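Local coordinates for protein cellulase IBT99 (Metagenomes, PDB 6WBT) that probably hydrolyses 6-phospho-alpha-glucosides, using NAD and a manganese ion bound beside the sugar phosphate, at residues Y147-A152 / G198-G203; V342-N347 / A357-P362; G348-L353 / V373-I378. All blocks are in the same frame, centred on the assembly; numbering follows the deposited sequence.

In the fold
Contact 1 is fully buried and lies nearest the chain's centre, at the bound ligands; it has no direct hydrogen bonds between its segments, which are joined by packing and by NAD and sugar that share the manganese with His-201. Contact 2, its centre about 10 Å from that of contact 1, is also buried but pairs strands 338-345 and 358-366 by backbone bonds. Its Glu-360 reaches Asn-200 of contact 1. Contact 3, partly buried and about 23 Å from the chain's centre, joins the loops that follow strands 338-345 and 369-372, mixing backbone bonds, one amide side chain and isoleucine packing. Ile-361 of contact 2 packs on Ala-349 and Val-375 of contact 3, and both contacts touch the second subunit.

Contact 1 of 3, residues Y147-A152 / G198-G203; sequences YSNPAA and GLNHYG. With MN (manganese (II) ion), chain E; NAD (nicotinamide-adenine-dinucleotide), chain G; G6P (6-O-phosphono-alpha-D-glucopyranose), chain F.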
loop_
_atom_site.group_PDB
_atom_site.type_symbol
_atom_site.label_atom_id
_atom_site.label_comp_id
_atom_site.label_asym_id
_atom_site.label_seq_id
_atom_site.Cartn_x
_atom_site.Cartn_y
_atom_site.Cartn_z
ATOM N N TYR A 147 -22.588 9.822 19.679
ATOM C CA TYR A 147 -21.933 11.120 19.608
ATOM C C TYR A 147 -21.287 11.475 20.940
ATOM O O TYR A 147 -21.083 12.655 21.232
ATOM C CB TYR A 147 -22.916 12.211 19.171
ATOM C CG TYR A 147 -24.168 12.305 20.012
ATOM C CD1 TYR A 147 -25.277 11.517 19.731
ATOM C CD2 TYR A 147 -24.248 13.193 21.075
ATOM C CE1 TYR A 147 -26.425 11.603 20.492
ATOM C CE2 TYR A 147 -25.391 13.287 21.841
ATOM C CZ TYR A 147 -26.477 12.490 21.545
ATOM O OH TYR A 147 -27.614 12.585 22.310
ATOM N N SER A 148 -20.971 10.472 21.755
ATOM C CA SER A 148 -20.283 10.704 23.012
ATOM C C SER A 148 -18.781 10.811 22.779
ATOM O O SER A 148 -18.216 10.163 21.894
ATOM C CB SER A 148 -20.584 9.582 24.007
ATOM O OG SER A 148 -20.246 8.313 23.475
ATOM N N ASN A 149 -18.141 11.640 23.585
ATOM C CA ASN A 149 -16.729 11.951 23.451
ATOM C C ASN A 149 -15.892 11.118 24.413
ATOM O O ASN A 149 -16.392 10.636 25.435
ATOM C CB ASN A 149 -16.493 13.441 23.712
ATOM C CG ASN A 149 -16.707 14.292 22.476
ATOM O OD1 ASN A 149 -16.558 13.817 21.349
ATOM N ND2 ASN A 149 -17.048 15.559 22.679
ATOM N N PRO A 150 -14.597 10.913 24.111
ATOM C CA PRO A 150 -13.902 11.331 22.886
ATOM C C PRO A 150 -14.256 10.448 21.695
ATOM O O PRO A 150 -13.924 9.264 21.692
ATOM C CB PRO A 150 -12.418 11.185 23.250
ATOM C CG PRO A 150 -12.385 11.078 24.745
ATOM C CD PRO A 150 -13.654 10.382 25.106
ATOM N N ALA A 151 -14.920 11.034 20.694
ATOM C CA ALA A 151 -15.401 10.252 19.560
ATOM C C ALA A 151 -14.259 9.618 18.778
ATOM O O ALA A 151 -14.454 8.586 18.128
ATOM C CB ALA A 151 -16.252 11.129 18.643
ATOM N N ALA A 152 -13.066 10.212 18.828
ATOM C CA ALA A 152 -11.931 9.651 18.100
ATOM C C ALA A 152 -11.450 8.356 18.742
ATOM O O ALA A 152 -11.219 7.356 18.052
ATOM C CB ALA A 152 -10.795 10.671 18.033
ATOM N N GLY A 198 -9.704 14.166 8.084
ATOM C CA GLY A 198 -8.915 14.186 9.293
ATOM C C GLY A 198 -9.524 13.282 10.340
ATOM O O GLY A 198 -10.354 12.418 10.038
ATOM N N LEU A 199 -9.096 13.476 11.582
ATOM C CA LEU A 199 -9.638 12.751 12.721
ATOM C C LEU A 199 -10.645 13.627 13.462
ATOM O O LEU A 199 -10.827 14.806 13.151
ATOM C CB LEU A 199 -8.515 12.307 13.662
ATOM C CG LEU A 199 -7.400 11.458 13.047
ATOM C CD1 LEU A 199 -6.380 11.065 14.104
ATOM C CD2 LEU A 199 -7.969 10.225 12.363
ATOM N N ASN A 200 -11.305 13.030 14.451
ATOM C CA ASN A 200 -12.262 13.781 15.255
ATOM C C ASN A 200 -11.542 14.869 16.040
ATOM O O ASN A 200 -10.567 14.600 16.747
ATOM C CB ASN A 200 -13.016 12.845 16.200
ATOM C CG ASN A 200 -14.021 13.578 17.070
ATOM O OD1 ASN A 200 -13.897 13.609 18.294
ATOM N ND2 ASN A 200 -15.020 14.178 16.437
ATOM N N HIS A 201 -12.030 16.107 15.900
ATOM C CA HIS A 201 -11.382 17.288 16.472
ATOM C C HIS A 201 -9.941 17.416 15.984
ATOM O O HIS A 201 -9.051 17.837 16.727
ATOM C CB HIS A 201 -11.437 17.270 18.004
ATOM C CG HIS A 201 -12.826 17.211 18.559
ATOM N ND1 HIS A 201 -13.091 16.850 19.862
ATOM C CD2 HIS A 201 -14.027 17.472 17.989
ATOM C CE1 HIS A 201 -14.395 16.887 20.071
ATOM N NE2 HIS A 201 -14.985 17.262 18.951
ATOM N N TYR A 202 -9.712 17.053 14.721
ATOM C CA TYR A 202 -8.369 16.969 14.163
ATOM C C TYR A 202 -8.435 16.962 12.640
ATOM O O TYR A 202 -7.705 16.213 11.984
ATOM C CB TYR A 202 -7.665 15.712 14.676
ATOM C CG TYR A 202 -6.161 15.824 14.797
ATOM C CD1 TYR A 202 -5.582 16.508 15.855
ATOM C CD2 TYR A 202 -5.323 15.227 13.862
ATOM C CE1 TYR A 202 -4.213 16.610 15.976
ATOM C CE2 TYR A 202 -3.949 15.322 13.976
ATOM C CZ TYR A 202 -3.401 16.015 15.034
ATOM O OH TYR A 202 -2.034 16.114 15.154
ATOM N N GLY A 203 -9.301 17.801 12.069
ATOM C CA GLY A 203 -9.549 17.773 10.640
ATOM C C GLY A 203 -9.368 19.103 9.941
ATOM O O GLY A 203 -8.903 20.077 10.542
HETATM MN MN MN E . -16.944 16.481 19.102
HETATM P PA NAD G . -23.330 15.045 31.790
HETATM O O1A NAD G . -22.210 14.686 32.708
HETATM O O2A NAD G . -24.144 16.253 32.114
HETATM O O5B NAD G . -24.298 13.773 31.631
HETATM C C5B NAD G . -23.742 12.501 31.197
HETATM C C4B NAD G . -24.666 11.384 31.616
HETATM O O4B NAD G . -24.091 10.104 31.240
HETATM C C3B NAD G . -24.957 11.278 33.123
HETATM O O3B NAD G . -26.358 11.154 33.331
HETATM C C2B NAD G . -24.242 9.983 33.521
HETATM O O2B NAD G . -24.766 9.365 34.677
HETATM C C1B NAD G . -24.424 9.176 32.244
HETATM N N9A NAD G . -23.548 8.014 32.139
HETATM C C8A NAD G . -22.250 7.921 32.574
HETATM N N7A NAD G . -21.708 6.749 32.355
HETATM C C5A NAD G . -22.715 6.015 31.746
HETATM C C6A NAD G . -22.763 4.690 31.271
HETATM N N6A NAD G . -21.740 3.842 31.343
HETATM N N1A NAD G . -23.924 4.266 30.719
HETATM C C2A NAD G . -24.950 5.124 30.652
HETATM N N3A NAD G . -25.018 6.387 31.063
HETATM C C4A NAD G . -23.856 6.782 31.608
HETATM O O3 NAD G . -22.751 15.205 30.303
HETATM P PN NAD G . -23.014 16.290 29.151
HETATM O O1N NAD G . -24.484 16.413 28.927
HETATM O O2N NAD G . -22.235 17.525 29.462
HETATM O O5D NAD G . -22.347 15.544 27.900
HETATM C C5D NAD G . -22.797 14.200 27.597
HETATM C C4D NAD G . -21.876 13.586 26.573
HETATM O O4D NAD G . -22.086 14.236 25.299
HETATM C C3D NAD G . -20.374 13.733 26.854
HETATM O O3D NAD G . -19.717 12.497 26.610
HETATM C C2D NAD G . -19.978 14.787 25.814
HETATM O O2D NAD G . -18.592 14.839 25.520
HETATM C C1D NAD G . -20.837 14.343 24.637
HETATM N N1N NAD G . -20.939 15.387 23.579
HETATM C C2N NAD G . -20.263 15.227 22.399
HETATM C C3N NAD G . -20.323 16.200 21.413
HETATM C C7N NAD G . -19.602 15.936 20.115
HETATM O O7N NAD G . -19.075 16.870 19.517
HETATM N N7N NAD G . -19.601 14.693 19.653
HETATM C C4N NAD G . -21.055 17.359 21.651
HETATM C C5N NAD G . -21.759 17.491 22.828
HETATM C C6N NAD G . -21.691 16.494 23.777
HETATM C C1 G6P F . -18.632 20.858 20.604
HETATM C C2 G6P F . -17.592 19.741 20.623
HETATM C C3 G6P F . -17.716 18.898 21.886
HETATM C C4 G6P F . -17.731 19.790 23.121
HETATM C C5 G6P F . -18.821 20.844 22.967
HETATM C C6 G6P F . -18.935 21.752 24.187
HETATM O O1 G6P F . -19.941 20.290 20.498
HETATM O O2 G6P F . -17.768 18.904 19.474
HETATM O O3 G6P F . -16.617 17.984 21.963
HETATM O O4 G6P F . -17.980 19.000 24.289
HETATM O O5 G6P F . -18.546 21.627 21.804
HETATM O O6 G6P F . -18.081 21.308 25.239
HETATM P P G6P F . -18.273 21.895 26.725
HETATM O O1P G6P F . -16.865 22.087 27.231
HETATM O O2P G6P F . -19.072 20.835 27.445
HETATM O O3P G6P F . -19.029 23.184 26.502
#
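In the metal and sugar pocket of this family 4 glycosidase, Asn-149 and His-201 converge, ND2 of Asn-149 lying 4.0 Å from CE1 of His-201, at the imidazole edge and near its plane. No hydrogen bond links 147-152 with 198-203 directly; NAD and G6P, which share the manganese with His-201 and bond to 147-152, connect them alongside direct packing. NE2 of His-201 binds manganese at 2.1 Å, with Cys-171, O2 of G6P and O7N of NAD. Its ND1 is hydrogen-bonded to OG1 of Thr-111, and partners on both ring nitrogens hold the ring's rotation. Asn-200 sets OD1 3.6 Å above the plane of the His-201 ring, over its centre. CG of Asn-200 is anti to the backbone N (chi1 180°), which sets this amide carbon 3.7 Å from CB of Ala-151; the CB atoms of Asn-200 and Ala-152 meet at 3.6 Å. OD1 of Asn-149 accepts from the backbone N of Ala-151 at 3.3 Å, in the carbonyl plane on a lone pair. This Asx turn, built across the cis peptide before Pro-150, holds the amide while its ND2 makes a weak, bent bond (120°) of 2.6 Å to G6P O3 and another weak one to NAD O2D. An alanine at Asn-149 would probably leave O3 of the sugar without this amide donor and deprive the start of helix 151-161 of its Asx turn. N7N of the nicotinamide donates almost straight (175°) to the carbonyl O of Tyr-147. Cysteine and histidine on a divalent metal beside nicotinamide and sugar are characteristic of the family 4 glycosidase active site.

Contact 2 of 3, residues V342-N347 / A357-P362; sequences VIVPNN and ATVEIP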
loop_
_atom_site.group_PDB
_atom_site.type_symbol
_atom_site.label_atom_id
_atom_site.label_comp_id
_atom_site.label_asym_id
_atom_site.label_seq_id
_atom_site.Cartn_x
_atom_site.Cartn_y
_atom_site.Cartn_z
ATOM N N VAL A 342 -19.032 11.862 9.121
ATOM C CA VAL A 342 -19.071 10.830 10.145
ATOM C C VAL A 342 -17.684 10.211 10.277
ATOM O O VAL A 342 -16.782 10.465 9.479
ATOM C CB VAL A 342 -20.124 9.748 9.841
ATOM C CG1 VAL A 342 -21.482 10.384 9.589
ATOM C CG2 VAL A 342 -19.690 8.923 8.652
ATOM N N ILE A 343 -17.530 9.383 11.305
ATOM C CA ILE A 343 -16.266 8.726 11.616
ATOM C C ILE A 343 -16.372 7.278 11.160
ATOM O O ILE A 343 -17.176 6.504 11.693
ATOM C CB ILE A 343 -15.939 8.819 13.112
ATOM C CG1 ILE A 343 -16.030 10.272 13.580
ATOM C CG2 ILE A 343 -14.558 8.248 13.390
ATOM C CD1 ILE A 343 -15.850 10.444 15.066
ATOM N N VAL A 344 -15.562 6.907 10.175
ATOM C CA VAL A 344 -15.606 5.564 9.601
ATOM C C VAL A 344 -14.199 4.985 9.610
ATOM O O VAL A 344 -13.204 5.726 9.662
ATOM C CB VAL A 344 -16.183 5.575 8.166
ATOM C CG1 VAL A 344 -17.645 5.982 8.183
ATOM C CG2 VAL A 344 -15.373 6.509 7.281
ATOM N N PRO A 345 -14.081 3.657 9.578
ATOM C CA PRO A 345 -12.763 3.045 9.364
ATOM C C PRO A 345 -12.239 3.400 7.981
ATOM O O PRO A 345 -12.974 3.347 6.992
ATOM C CB PRO A 345 -13.038 1.542 9.498
ATOM C CG PRO A 345 -14.324 1.452 10.253
ATOM C CD PRO A 345 -15.120 2.650 9.852
ATOM N N ASN A 346 -10.958 3.769 7.921
ATOM C CA ASN A 346 -10.336 4.209 6.678
ATOM C C ASN A 346 -10.444 3.146 5.594
ATOM O O ASN A 346 -11.253 3.276 4.669
ATOM C CB ASN A 346 -8.867 4.568 6.911
ATOM C CG ASN A 346 -8.245 5.269 5.724
ATOM O OD1 ASN A 346 -8.943 5.897 4.928
ATOM N ND2 ASN A 346 -6.928 5.167 5.596
ATOM N N ASN A 347 -9.630 2.094 5.701
ATOM C CA ASN A 347 -9.655 0.975 4.759
ATOM C C ASN A 347 -9.470 1.455 3.320
ATOM O O ASN A 347 -10.082 0.935 2.385
ATOM C CB ASN A 347 -10.945 0.164 4.904
ATOM C CG ASN A 347 -10.984 -0.646 6.185
ATOM O OD1 ASN A 347 -9.956 -1.128 6.660
ATOM N ND2 ASN A 347 -12.176 -0.803 6.751
ATOM N N ALA A 357 -7.336 3.314 10.819
ATOM C CA ALA A 357 -7.454 4.707 11.231
ATOM C C ALA A 357 -8.902 5.156 11.085
ATOM O O ALA A 357 -9.483 5.058 9.999
ATOM C CB ALA A 357 -6.529 5.592 10.402
ATOM N N THR A 358 -9.486 5.647 12.177
ATOM C CA THR A 358 -10.874 6.108 12.168
ATOM C C THR A 358 -10.886 7.569 11.744
ATOM O O THR A 358 -10.757 8.481 12.561
ATOM C CB THR A 358 -11.523 5.907 13.531
ATOM O OG1 THR A 358 -10.604 6.287 14.564
ATOM C CG2 THR A 358 -11.924 4.454 13.714
ATOM N N VAL A 359 -11.046 7.791 10.446
ATOM C CA VAL A 359 -11.029 9.128 9.869
ATOM C C VAL A 359 -12.438 9.698 9.870
ATOM O O VAL A 359 -13.434 8.967 9.871
ATOM C CB VAL A 359 -10.433 9.104 8.446
ATOM C CG1 VAL A 359 -8.966 8.711 8.495
ATOM C CG2 VAL A 359 -11.218 8.144 7.564
ATOM N N GLU A 360 -12.520 11.027 9.869
ATOM C CA GLU A 360 -13.783 11.759 9.851
ATOM C C GLU A 360 -13.940 12.374 8.463
ATOM O O GLU A 360 -13.325 13.400 8.156
ATOM C CB GLU A 360 -13.807 12.819 10.951
ATOM C CG GLU A 360 -15.081 13.645 11.007
ATOM C CD GLU A 360 -15.173 14.483 12.269
ATOM O OE1 GLU A 360 -15.554 13.934 13.324
ATOM O OE2 GLU A 360 -14.854 15.688 12.209
ATOM N N ILE A 361 -14.762 11.744 7.629
ATOM C CA ILE A 361 -14.904 12.125 6.224
ATOM C C ILE A 361 -16.380 12.145 5.858
ATOM O O ILE A 361 -17.213 11.534 6.541
ATOM C CB ILE A 361 -14.139 11.160 5.294
ATOM C CG1 ILE A 361 -14.575 9.716 5.549
ATOM C CG2 ILE A 361 -12.636 11.313 5.481
ATOM C CD1 ILE A 361 -13.942 8.717 4.612
ATOM N N PRO A 362 -16.738 12.856 4.784
ATOM C CA PRO A 362 -18.143 12.870 4.358
ATOM C C PRO A 362 -18.595 11.505 3.861
ATOM O O PRO A 362 -17.848 10.783 3.197
ATOM C CB PRO A 362 -18.165 13.909 3.230
ATOM C CG PRO A 362 -16.760 13.967 2.742
ATOM C CD PRO A 362 -15.920 13.767 3.966
#
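The carbonyl oxygen of Val-359 is gripped by two groups of 342-347: N of Val-344, 3.0 Å away, and the CA-H of Ile-343, whose CA lies at 3.3 Å. The carbonyl O of Val-342 repeats the pattern, taking N of Ile-361 at 3.0 Å and a CA-H contact from Glu-360, while N of Val-342 donates back to O of Ile-361. Val-342 with Ile-361 and Val-344 with Val-359 are antiparallel hydrogen-bonded pairs, although N of Val-359 returns only a weak bond to O of Val-344. Past the strand end, N of Asn-346 still reaches O of Ala-357 at 2.9 Å. The short strand segments run antiparallel but at 137° rather than 180°, so the pair is strongly twisted. On the face of Val-344 and Ile-361 the two side chains cross at about a right angle, with CG2 of Val-344 3.7 Å from CG1 of Ile-361. On the other face, CG2 of Ile-343 packs on CB of Thr-358 at 3.8 Å. CG of Glu-360 stands anti to the backbone N (chi1 180°), which puts it 3.9 Å from O of Val-342. OE1 of Glu-360 lies by CG1 of Ile-343 and accepts from ND2 of Asn-200. Ile-343 also packs on helix 151-161, Val-344 and Ile-361 meet Pro-372 of strand 369-372, and strand 167-170 flanks 338-345 on its other edge, placing the pair inside the large mixed sheet.

Contact 3 of 3, residues G348-L353 / V373-I378; sequences GAIENL and VRVGSI
Ile-378 meets the loop 348-353 with every atom of its side chain. CB lies 4.0 Å from OD1 of Asn-352. CG1, placed between the backbone N and the carbonyl carbon (chi1 63°), comes to 3.3 Å from that Asn-352 OD1. CD1, beyond CG1, lies 4.0 Å from CG2 of Ile-350. The other branch, CG2 of Ile-378, touches CG2 of Ile-350 at 3.8 Å; the two isoleucines cross obliquely. The backbone N of Ile-378 donates to OD1 of Asn-352 at 2.7 Å, with the donor tilted 29° from the amide's carbonyl plane. Asn-352 occupies the third position of a type I turn from Ile-350 to Leu-353, in the loop joining strands 338-345 and 358-366; Ile-378 leads into helix 380-402. Upstream, O of Ala-349 takes a bond from N of Gly-376 at 3.1 Å and a weak one from N of Val-375. In return, N of Glu-351 donates to O of Gly-376 at 3.2 Å. Ile-350 and Val-375 lie side by side, and CG1 of Ile-350 is 4.1 Å from CB of Val-375. Arg-374 turns its polar end elsewhere, bonding through NE and NH2 to backbone oxygens of Asn-346 and Pro-345 of the second subunit.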
loop_
_atom_site.group_PDB
_atom_site.type_symbol
_atom_site.label_atom_id
_atom_site.label_comp_id
_atom_site.label_asym_id
_atom_site.label_seq_id
_atom_site.Cartn_x
_atom_site.Cartn_y
_atom_site.Cartn_z
ATOM N N GLY A 348 -8.621 2.465 3.143
ATOM C CA GLY A 348 -8.324 2.998 1.831
ATOM C C GLY A 348 -9.065 4.263 1.454
ATOM O O GLY A 348 -8.847 4.777 0.351
ATOM N N ALA A 349 -9.938 4.776 2.327
ATOM C CA ALA A 349 -10.624 6.031 2.035
ATOM C C ALA A 349 -9.623 7.167 1.866
ATOM O O ALA A 349 -9.632 7.876 0.852
ATOM C CB ALA A 349 -11.627 6.349 3.142
ATOM N N ILE A 350 -8.754 7.356 2.853
ATOM C CA ILE A 350 -7.587 8.221 2.733
ATOM C C ILE A 350 -6.388 7.303 2.530
ATOM O O ILE A 350 -6.005 6.558 3.438
ATOM C CB ILE A 350 -7.414 9.121 3.964
ATOM C CG1 ILE A 350 -8.679 9.948 4.203
ATOM C CG2 ILE A 350 -6.207 10.032 3.791
ATOM C CD1 ILE A 350 -8.600 10.860 5.412
ATOM N N GLU A 351 -5.794 7.355 1.334
ATOM C CA GLU A 351 -4.847 6.320 0.925
ATOM C C GLU A 351 -3.567 6.354 1.752
ATOM O O GLU A 351 -3.003 5.301 2.068
ATOM C CB GLU A 351 -4.520 6.463 -0.562
ATOM C CG GLU A 351 -4.709 5.183 -1.364
ATOM C CD GLU A 351 -3.955 5.199 -2.681
ATOM O OE1 GLU A 351 -3.020 4.385 -2.844
ATOM O OE2 GLU A 351 -4.291 6.030 -3.548
ATOM N N ASN A 352 -3.088 7.547 2.109
ATOM C CA ASN A 352 -1.818 7.656 2.821
ATOM C C ASN A 352 -1.893 7.172 4.263
ATOM O O ASN A 352 -0.859 7.152 4.937
ATOM C CB ASN A 352 -1.319 9.102 2.807
ATOM C CG ASN A 352 -1.964 9.930 1.720
ATOM O OD1 ASN A 352 -3.108 10.361 1.855
ATOM N ND2 ASN A 352 -1.230 10.168 0.640
ATOM N N LEU A 353 -3.067 6.783 4.753
ATOM C CA LEU A 353 -3.242 6.410 6.147
ATOM C C LEU A 353 -3.495 4.915 6.283
ATOM O O LEU A 353 -3.855 4.228 5.322
ATOM C CB LEU A 353 -4.393 7.198 6.778
ATOM C CG LEU A 353 -4.194 8.715 6.795
ATOM C CD1 LEU A 353 -5.415 9.406 7.372
ATOM C CD2 LEU A 353 -2.942 9.078 7.578
ATOM N N VAL A 373 -17.067 8.334 0.876
ATOM C CA VAL A 373 -16.534 8.660 -0.440
ATOM C C VAL A 373 -15.021 8.486 -0.438
ATOM O O VAL A 373 -14.349 8.677 0.583
ATOM C CB VAL A 373 -16.937 10.089 -0.855
ATOM C CG1 VAL A 373 -18.449 10.194 -0.988
ATOM C CG2 VAL A 373 -16.414 11.104 0.151
ATOM N N ARG A 374 -14.479 8.114 -1.594
ATOM C CA ARG A 374 -13.037 7.930 -1.752
ATOM C C ARG A 374 -12.369 9.299 -1.749
ATOM O O ARG A 374 -12.420 10.032 -2.739
ATOM C CB ARG A 374 -12.736 7.163 -3.034
ATOM C CG ARG A 374 -11.286 6.713 -3.172
ATOM C CD ARG A 374 -10.468 7.661 -4.039
ATOM N NE ARG A 374 -10.835 7.576 -5.450
ATOM C CZ ARG A 374 -11.629 8.441 -6.072
ATOM N NH1 ARG A 374 -12.145 9.468 -5.410
ATOM N NH2 ARG A 374 -11.907 8.280 -7.359
ATOM N N VAL A 375 -11.737 9.649 -0.629
ATOM C CA VAL A 375 -11.122 10.966 -0.502
ATOM C C VAL A 375 -9.853 11.046 -1.341
ATOM O O VAL A 375 -9.627 12.023 -2.065
ATOM C CB VAL A 375 -10.843 11.285 0.977
ATOM C CG1 VAL A 375 -10.203 12.658 1.113
ATOM C CG2 VAL A 375 -12.130 11.205 1.786
ATOM N N GLY A 376 -9.010 10.028 -1.259
ATOM C CA GLY A 376 -7.747 10.023 -1.962
ATOM C C GLY A 376 -6.580 10.364 -1.057
ATOM O O GLY A 376 -6.634 10.234 0.169
ATOM N N SER A 377 -5.503 10.820 -1.690
ATOM C CA SER A 377 -4.283 11.150 -0.966
ATOM C C SER A 377 -4.339 12.570 -0.415
ATOM O O SER A 377 -4.903 13.474 -1.039
ATOM C CB SER A 377 -3.066 10.989 -1.875
ATOM O OG SER A 377 -2.741 9.619 -2.050
ATOM N N ILE A 378 -3.751 12.759 0.762
ATOM C CA ILE A 378 -3.667 14.073 1.393
ATOM C C ILE A 378 -2.206 14.509 1.398
ATOM O O ILE A 378 -1.308 13.654 1.423
ATOM C CB ILE A 378 -4.257 14.050 2.813
ATOM C CG1 ILE A 378 -3.463 13.102 3.714
ATOM C CG2 ILE A 378 -5.726 13.642 2.769
ATOM C CD1 ILE A 378 -3.966 13.049 5.142
#